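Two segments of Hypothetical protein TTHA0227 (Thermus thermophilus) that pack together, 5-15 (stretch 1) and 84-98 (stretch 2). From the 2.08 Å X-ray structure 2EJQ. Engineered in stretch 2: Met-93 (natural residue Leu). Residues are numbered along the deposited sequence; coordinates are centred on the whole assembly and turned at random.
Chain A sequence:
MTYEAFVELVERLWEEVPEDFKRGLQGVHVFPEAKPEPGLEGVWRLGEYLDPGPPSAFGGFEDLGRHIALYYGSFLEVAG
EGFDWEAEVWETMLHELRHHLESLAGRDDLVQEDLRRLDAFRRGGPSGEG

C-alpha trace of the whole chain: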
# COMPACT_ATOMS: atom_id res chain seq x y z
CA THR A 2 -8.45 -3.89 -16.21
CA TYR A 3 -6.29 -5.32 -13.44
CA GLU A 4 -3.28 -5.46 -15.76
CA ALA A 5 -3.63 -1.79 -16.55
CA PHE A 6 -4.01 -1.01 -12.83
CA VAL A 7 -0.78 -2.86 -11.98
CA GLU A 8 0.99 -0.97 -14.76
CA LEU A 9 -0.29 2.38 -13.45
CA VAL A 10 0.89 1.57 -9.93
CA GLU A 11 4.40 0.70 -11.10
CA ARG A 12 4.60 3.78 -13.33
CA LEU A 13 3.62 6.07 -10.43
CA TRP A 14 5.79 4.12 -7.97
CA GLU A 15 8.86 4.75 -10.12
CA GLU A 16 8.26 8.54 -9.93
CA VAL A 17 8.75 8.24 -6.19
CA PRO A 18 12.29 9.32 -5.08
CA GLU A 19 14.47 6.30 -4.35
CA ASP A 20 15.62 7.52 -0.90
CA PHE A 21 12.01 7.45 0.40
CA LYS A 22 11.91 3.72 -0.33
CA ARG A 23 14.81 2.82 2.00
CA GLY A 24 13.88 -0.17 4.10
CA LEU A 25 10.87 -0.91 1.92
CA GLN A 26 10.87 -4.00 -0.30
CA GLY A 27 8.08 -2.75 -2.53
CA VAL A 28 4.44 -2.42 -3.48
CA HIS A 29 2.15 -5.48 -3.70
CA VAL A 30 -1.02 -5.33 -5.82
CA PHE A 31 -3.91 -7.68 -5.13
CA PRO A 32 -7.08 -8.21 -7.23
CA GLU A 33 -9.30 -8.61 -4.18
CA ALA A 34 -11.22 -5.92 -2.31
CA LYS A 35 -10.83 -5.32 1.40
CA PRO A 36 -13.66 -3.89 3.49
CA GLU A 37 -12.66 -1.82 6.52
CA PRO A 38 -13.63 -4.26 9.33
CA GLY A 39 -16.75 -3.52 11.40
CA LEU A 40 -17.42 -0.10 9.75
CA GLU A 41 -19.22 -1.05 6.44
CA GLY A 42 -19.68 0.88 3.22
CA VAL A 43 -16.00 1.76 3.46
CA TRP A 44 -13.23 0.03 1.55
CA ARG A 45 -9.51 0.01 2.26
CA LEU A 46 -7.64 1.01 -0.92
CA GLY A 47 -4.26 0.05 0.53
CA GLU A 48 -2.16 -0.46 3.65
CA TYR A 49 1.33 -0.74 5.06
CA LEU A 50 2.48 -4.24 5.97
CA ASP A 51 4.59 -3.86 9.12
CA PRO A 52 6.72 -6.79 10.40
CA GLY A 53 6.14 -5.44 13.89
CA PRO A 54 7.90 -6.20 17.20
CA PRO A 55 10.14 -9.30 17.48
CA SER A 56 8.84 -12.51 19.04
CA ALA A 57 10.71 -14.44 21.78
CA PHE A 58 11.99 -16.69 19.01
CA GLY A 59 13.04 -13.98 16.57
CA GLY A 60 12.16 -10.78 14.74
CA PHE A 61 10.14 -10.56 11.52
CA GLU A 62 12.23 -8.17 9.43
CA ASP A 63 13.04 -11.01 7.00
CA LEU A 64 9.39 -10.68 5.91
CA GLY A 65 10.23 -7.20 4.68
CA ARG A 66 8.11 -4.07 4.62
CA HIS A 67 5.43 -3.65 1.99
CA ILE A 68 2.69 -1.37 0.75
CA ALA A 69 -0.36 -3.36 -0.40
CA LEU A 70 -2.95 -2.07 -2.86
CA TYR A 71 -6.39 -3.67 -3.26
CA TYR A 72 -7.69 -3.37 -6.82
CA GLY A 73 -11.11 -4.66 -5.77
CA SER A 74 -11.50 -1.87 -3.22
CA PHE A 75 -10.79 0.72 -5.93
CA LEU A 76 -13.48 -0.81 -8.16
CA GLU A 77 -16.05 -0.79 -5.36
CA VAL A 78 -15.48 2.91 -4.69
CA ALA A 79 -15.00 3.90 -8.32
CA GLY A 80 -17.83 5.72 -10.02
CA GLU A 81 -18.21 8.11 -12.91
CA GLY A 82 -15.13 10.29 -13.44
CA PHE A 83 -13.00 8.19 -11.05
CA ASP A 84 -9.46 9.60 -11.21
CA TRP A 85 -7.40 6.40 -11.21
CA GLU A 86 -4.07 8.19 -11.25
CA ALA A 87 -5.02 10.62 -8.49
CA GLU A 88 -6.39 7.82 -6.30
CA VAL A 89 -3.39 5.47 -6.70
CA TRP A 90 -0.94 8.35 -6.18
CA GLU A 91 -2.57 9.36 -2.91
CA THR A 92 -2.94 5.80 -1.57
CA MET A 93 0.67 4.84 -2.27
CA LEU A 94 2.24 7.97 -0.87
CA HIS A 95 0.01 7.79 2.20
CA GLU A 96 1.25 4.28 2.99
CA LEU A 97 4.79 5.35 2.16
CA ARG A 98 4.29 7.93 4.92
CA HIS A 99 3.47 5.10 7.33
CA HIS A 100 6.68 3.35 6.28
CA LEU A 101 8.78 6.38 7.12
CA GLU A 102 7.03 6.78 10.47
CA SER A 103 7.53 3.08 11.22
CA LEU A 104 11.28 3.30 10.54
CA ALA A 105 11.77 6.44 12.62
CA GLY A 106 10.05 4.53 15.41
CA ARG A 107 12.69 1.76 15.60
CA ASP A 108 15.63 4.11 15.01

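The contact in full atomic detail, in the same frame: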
# COMPACT_ATOMS: atom_id res chain seq x y z
N ALA A 5 -3.86 -3.21 -16.36
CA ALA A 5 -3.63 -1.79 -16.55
C ALA A 5 -3.43 -1.09 -15.20
O ALA A 5 -2.66 -0.12 -15.11
CB ALA A 5 -4.80 -1.17 -17.30
N PHE A 6 -4.11 -1.58 -14.17
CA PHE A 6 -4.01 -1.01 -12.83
C PHE A 6 -2.59 -1.26 -12.30
O PHE A 6 -1.95 -0.34 -11.78
CB PHE A 6 -5.03 -1.66 -11.89
CG PHE A 6 -5.02 -1.09 -10.50
CD1 PHE A 6 -5.53 0.18 -10.25
CD2 PHE A 6 -4.48 -1.81 -9.44
CE1 PHE A 6 -5.50 0.73 -8.96
CE2 PHE A 6 -4.45 -1.27 -8.15
CZ PHE A 6 -4.96 0.00 -7.91
N VAL A 7 -2.11 -2.49 -12.44
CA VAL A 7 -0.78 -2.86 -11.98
C VAL A 7 0.26 -1.97 -12.65
O VAL A 7 1.17 -1.47 -11.99
CB VAL A 7 -0.45 -4.33 -12.32
CG1 VAL A 7 1.02 -4.62 -12.03
CG2 VAL A 7 -1.35 -5.27 -11.51
N GLU A 8 0.10 -1.79 -13.95
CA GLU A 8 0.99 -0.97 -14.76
C GLU A 8 0.98 0.50 -14.32
O GLU A 8 1.99 1.19 -14.38
CB GLU A 8 0.55 -1.09 -16.23
CG GLU A 8 1.51 -0.51 -17.24
CD GLU A 8 1.12 -0.89 -18.66
OE1 GLU A 8 1.12 -2.11 -18.96
OE2 GLU A 8 0.82 0.03 -19.45
N LEU A 9 -0.18 0.99 -13.89
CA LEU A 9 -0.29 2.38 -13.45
C LEU A 9 0.44 2.54 -12.12
O LEU A 9 1.15 3.52 -11.90
CB LEU A 9 -1.76 2.76 -13.26
CG LEU A 9 -2.05 4.13 -12.64
CD1 LEU A 9 -1.42 5.23 -13.50
CD2 LEU A 9 -3.55 4.31 -12.51
N VAL A 10 0.26 1.56 -11.24
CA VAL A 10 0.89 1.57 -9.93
C VAL A 10 2.42 1.61 -10.05
O VAL A 10 3.08 2.41 -9.38
CB VAL A 10 0.49 0.33 -9.12
CG1 VAL A 10 1.37 0.20 -7.89
CG2 VAL A 10 -0.98 0.43 -8.73
N GLU A 11 2.96 0.77 -10.90
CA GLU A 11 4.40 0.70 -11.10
C GLU A 11 4.95 1.99 -11.72
O GLU A 11 6.05 2.44 -11.37
CB GLU A 11 4.75 -0.47 -12.02
CG GLU A 11 4.22 -1.81 -11.53
CD GLU A 11 4.59 -2.96 -12.46
OE1 GLU A 11 4.42 -2.81 -13.69
OE2 GLU A 11 5.03 -4.02 -11.96
N ARG A 12 4.18 2.57 -12.64
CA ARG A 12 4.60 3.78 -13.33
C ARG A 12 4.66 4.94 -12.33
O ARG A 12 5.60 5.73 -12.33
CB ARG A 12 3.64 4.06 -14.50
CG ARG A 12 3.77 5.42 -15.17
CD ARG A 12 2.55 5.84 -15.89
NE ARG A 12 2.07 7.13 -15.42
CZ ARG A 12 0.82 7.54 -15.51
NH1 ARG A 12 -0.07 6.77 -16.07
NH2 ARG A 12 0.45 8.72 -15.03
N LEU A 13 3.65 5.03 -11.45
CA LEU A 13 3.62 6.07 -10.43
C LEU A 13 4.68 5.77 -9.35
O LEU A 13 5.36 6.68 -8.86
CB LEU A 13 2.23 6.16 -9.80
CG LEU A 13 1.06 6.63 -10.67
CD1 LEU A 13 -0.24 6.56 -9.89
CD2 LEU A 13 1.31 8.05 -11.15
N TRP A 14 4.82 4.50 -8.99
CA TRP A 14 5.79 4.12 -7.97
C TRP A 14 7.20 4.52 -8.36
O TRP A 14 7.99 4.94 -7.51
CB TRP A 14 5.72 2.61 -7.69
CG TRP A 14 6.62 2.16 -6.57
CD1 TRP A 14 7.59 1.20 -6.65
CD2 TRP A 14 6.63 2.63 -5.21
NE1 TRP A 14 8.19 1.04 -5.42
CE2 TRP A 14 7.62 1.90 -4.52
CE3 TRP A 14 5.88 3.59 -4.51
CZ2 TRP A 14 7.90 2.10 -3.16
CZ3 TRP A 14 6.16 3.79 -3.15
CH2 TRP A 14 7.16 3.04 -2.50
N GLU A 15 7.53 4.38 -9.65
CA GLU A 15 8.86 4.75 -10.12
C GLU A 15 9.12 6.26 -10.05
O GLU A 15 10.28 6.67 -10.01
CB GLU A 15 9.08 4.28 -11.56
CG GLU A 15 9.51 2.82 -11.71
CD GLU A 15 10.84 2.51 -11.03
OE1 GLU A 15 11.76 3.35 -11.11
OE2 GLU A 15 10.95 1.42 -10.43
N ASP A 84 -10.83 9.27 -10.79
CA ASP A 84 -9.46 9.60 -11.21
C ASP A 84 -8.51 8.51 -10.72
O ASP A 84 -8.01 8.57 -9.60
CB ASP A 84 -9.03 10.93 -10.60
CG ASP A 84 -7.82 11.51 -11.29
OD1 ASP A 84 -6.99 10.72 -11.82
OD2 ASP A 84 -7.70 12.75 -11.30
N TRP A 85 -8.27 7.52 -11.57
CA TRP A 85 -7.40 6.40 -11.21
C TRP A 85 -6.02 6.83 -10.77
O TRP A 85 -5.52 6.37 -9.74
CB TRP A 85 -7.27 5.43 -12.39
CG TRP A 85 -8.50 4.58 -12.62
CD1 TRP A 85 -9.50 4.80 -13.53
CD2 TRP A 85 -8.86 3.38 -11.90
NE1 TRP A 85 -10.46 3.81 -13.42
CE2 TRP A 85 -10.09 2.94 -12.43
CE3 TRP A 85 -8.26 2.65 -10.86
CZ2 TRP A 85 -10.74 1.79 -11.96
CZ3 TRP A 85 -8.91 1.51 -10.39
CH2 TRP A 85 -10.14 1.09 -10.94
N GLU A 86 -5.40 7.71 -11.55
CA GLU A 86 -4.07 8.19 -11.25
C GLU A 86 -4.02 8.95 -9.93
O GLU A 86 -3.12 8.74 -9.11
CB GLU A 86 -3.57 9.09 -12.38
CG GLU A 86 -2.20 9.69 -12.09
CD GLU A 86 -1.81 10.75 -13.10
OE1 GLU A 86 -1.22 10.39 -14.14
OE2 GLU A 86 -2.10 11.94 -12.85
N ALA A 87 -4.99 9.83 -9.72
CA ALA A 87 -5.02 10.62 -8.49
C ALA A 87 -5.23 9.73 -7.28
O ALA A 87 -4.60 9.94 -6.24
CB ALA A 87 -6.12 11.65 -8.57
N GLU A 88 -6.10 8.73 -7.40
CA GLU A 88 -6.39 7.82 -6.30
C GLU A 88 -5.22 6.88 -5.94
O GLU A 88 -4.94 6.66 -4.77
CB GLU A 88 -7.64 7.00 -6.61
CG GLU A 88 -8.91 7.83 -6.81
CD GLU A 88 -9.55 8.26 -5.50
OE1 GLU A 88 -9.23 7.67 -4.45
OE2 GLU A 88 -10.40 9.18 -5.51
N VAL A 89 -4.53 6.35 -6.94
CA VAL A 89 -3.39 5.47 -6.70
C VAL A 89 -2.24 6.29 -6.08
O VAL A 89 -1.60 5.87 -5.11
CB VAL A 89 -2.89 4.83 -8.02
CG1 VAL A 89 -1.57 4.13 -7.78
CG2 VAL A 89 -3.91 3.84 -8.54
N TRP A 90 -1.99 7.46 -6.66
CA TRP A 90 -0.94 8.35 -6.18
C TRP A 90 -1.09 8.57 -4.68
O TRP A 90 -0.18 8.29 -3.90
CB TRP A 90 -1.04 9.68 -6.92
CG TRP A 90 -0.02 10.69 -6.50
CD1 TRP A 90 -0.23 11.81 -5.75
CD2 TRP A 90 1.36 10.73 -6.89
NE1 TRP A 90 0.92 12.55 -5.66
CE2 TRP A 90 1.91 11.91 -6.35
CE3 TRP A 90 2.17 9.88 -7.65
CZ2 TRP A 90 3.25 12.26 -6.55
CZ3 TRP A 90 3.49 10.24 -7.85
CH2 TRP A 90 4.02 11.42 -7.30
N GLU A 91 -2.25 9.07 -4.30
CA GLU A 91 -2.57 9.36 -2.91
C GLU A 91 -2.45 8.15 -1.97
O GLU A 91 -1.87 8.24 -0.90
CB GLU A 91 -3.99 9.95 -2.87
CG GLU A 91 -4.48 10.40 -1.51
CD GLU A 91 -3.55 11.43 -0.87
OE1 GLU A 91 -3.12 12.37 -1.59
OE2 GLU A 91 -3.25 11.31 0.35
N THR A 92 -2.99 7.02 -2.39
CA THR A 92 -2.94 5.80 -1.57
C THR A 92 -1.50 5.31 -1.34
O THR A 92 -1.11 4.99 -0.23
CB THR A 92 -3.78 4.69 -2.21
OG1 THR A 92 -5.13 5.14 -2.34
CG2 THR A 92 -3.74 3.43 -1.37
N MET A 93 -0.71 5.27 -2.40
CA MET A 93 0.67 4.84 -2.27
C MET A 93 1.50 5.72 -1.36
O MET A 93 2.17 5.24 -0.46
CB MET A 93 1.32 4.81 -3.64
CG MET A 93 1.46 3.43 -4.18
SD MET A 93 2.03 3.47 -5.86
CE MET A 93 1.87 5.17 -6.25
N LEU A 94 1.46 7.01 -1.64
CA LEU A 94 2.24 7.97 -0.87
C LEU A 94 1.79 8.05 0.58
O LEU A 94 2.58 8.37 1.45
CB LEU A 94 2.18 9.35 -1.52
CG LEU A 94 2.79 9.35 -2.92
CD1 LEU A 94 2.76 10.77 -3.46
CD2 LEU A 94 4.21 8.83 -2.87
N HIS A 95 0.52 7.77 0.84
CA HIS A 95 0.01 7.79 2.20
C HIS A 95 0.61 6.61 2.96
O HIS A 95 1.03 6.75 4.12
CB HIS A 95 -1.52 7.71 2.22
CG HIS A 95 -2.11 7.83 3.59
ND1 HIS A 95 -1.88 8.93 4.40
CD2 HIS A 95 -2.89 6.99 4.30
CE1 HIS A 95 -2.49 8.75 5.56
NE2 HIS A 95 -3.11 7.58 5.52
N GLU A 96 0.66 5.44 2.33
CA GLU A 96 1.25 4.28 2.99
C GLU A 96 2.76 4.45 3.09
O GLU A 96 3.38 3.97 4.03
CB GLU A 96 0.91 2.98 2.26
CG GLU A 96 -0.57 2.66 2.19
CD GLU A 96 -1.28 2.82 3.51
OE1 GLU A 96 -0.68 2.54 4.56
OE2 GLU A 96 -2.46 3.22 3.51
N LEU A 97 3.36 5.13 2.12
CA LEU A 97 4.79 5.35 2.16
C LEU A 97 5.08 6.21 3.40
O LEU A 97 6.12 6.09 4.04
CB LEU A 97 5.27 6.02 0.87
CG LEU A 97 6.76 6.39 0.80
CD1 LEU A 97 7.59 5.18 1.16
CD2 LEU A 97 7.13 6.91 -0.60
N ARG A 98 4.13 7.08 3.74
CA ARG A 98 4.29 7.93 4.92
C ARG A 98 4.32 7.05 6.16
O ARG A 98 5.09 7.30 7.08
CB ARG A 98 3.14 8.94 5.03
CG ARG A 98 3.28 9.84 6.24
CD ARG A 98 2.11 10.77 6.42
NE ARG A 98 1.49 10.57 7.72
CZ ARG A 98 0.43 11.24 8.16
NH1 ARG A 98 -0.13 12.17 7.39
NH2 ARG A 98 -0.07 10.99 9.36

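How do the two backbones lie against each other? Both stretches are helical: residues 5-15 belong to a helix that runs on beyond both ends, and 85-98 form the first part of another. Their axes come within 10.0 Å and their N-to-C directions differ by 57°, so the helices cross while running broadly the same way. The CA atoms of Val-10 and Val-89 are 6.6 Å apart, as are those of Leu-13 and Trp-90, whereas the CA atoms of Phe-6 and Trp-85 stand 8.3 Å apart. Side chains that recur every three or four residues, Phe-6, Leu-9, Val-10, Leu-13 and Trp-14 on one helix and Trp-85, Glu-86, Val-89, Trp-90, Met-93 and Leu-97 on the other, make up most of the meeting surfaces. Before the second helix, Asp-84 caps the N-terminus of the helix: Asp-84 OD1 accepts a hydrogen bond from Ala-87 N at 3.0 Å.

Which bumps fill which hollows? Two knobs interlock near the middle. Val-89 enters a hollow formed by Phe-6, Leu-9, Val-10 and Leu-13. Val-89 CG2 lies 3.5 Å from Phe-6 CE1 and 4.0 Å from Leu-9 CD2, while Val-89 CG1 meets Val-10 CG2 at 3.9 Å and Leu-13 CD1 at 3.5 Å; the forked valine thus touches apolar groups with both methyls. Leu-13 answers by sitting among Glu-86, Val-89, Trp-90 and Met-93. Leu-13 CD1 reaches close to the backbone, 3.7 Å from Glu-86 O, while Leu-13 CD2 lies 4.0 Å from Trp-90 CE3. Because each knob also forms part of the other's hollow, the two fit as a reciprocal pair, held by van der Waals contact and the burial of apolar surface.

How do the larger side chains close the ends of this core? At one end, Phe-6 points its CA-to-CB bond sideways, but its ring comes nearer, bringing Phe-6 CD1 to 3.6 Å from Trp-85 CZ3. The two rings meet rim to rim, with planes at 70°, and neither covers the other's face. Leu-9 packs beside them, Leu-9 CD2 lying 3.9 Å from Trp-85 CB. At the other end, the engineered Met-93 lies between Val-10, Leu-13 and Trp-14: Met-93 CE is 3.7 Å from Leu-13 CB, and Met-93 SD is 3.9 Å from Val-10 CG1 and 4.1 Å from Trp-14 CE3. The sulfur approaches the indole obliquely. Farther along, Trp-14 CZ3 touches Leu-97 CD2 at 4.1 Å, extending the apolar contact by another turn.

Where does charge enter an otherwise oily contact? Arg-12 and Glu-86, both exposed, reach across with the ends of their side chains. Arg-12 NH2 lies 2.5 Å from Glu-86 OE1 in a salt bridge, with the oxygen at the guanidinium edge, near its plane. The hydrogen bond from Arg-12 NH2 to Glu-86 OE1 is weak, with an N-H...acceptor angle of 124°: the groups are close but poorly aligned, and the attraction of opposite charges does not depend on that alignment as a hydrogen bond does.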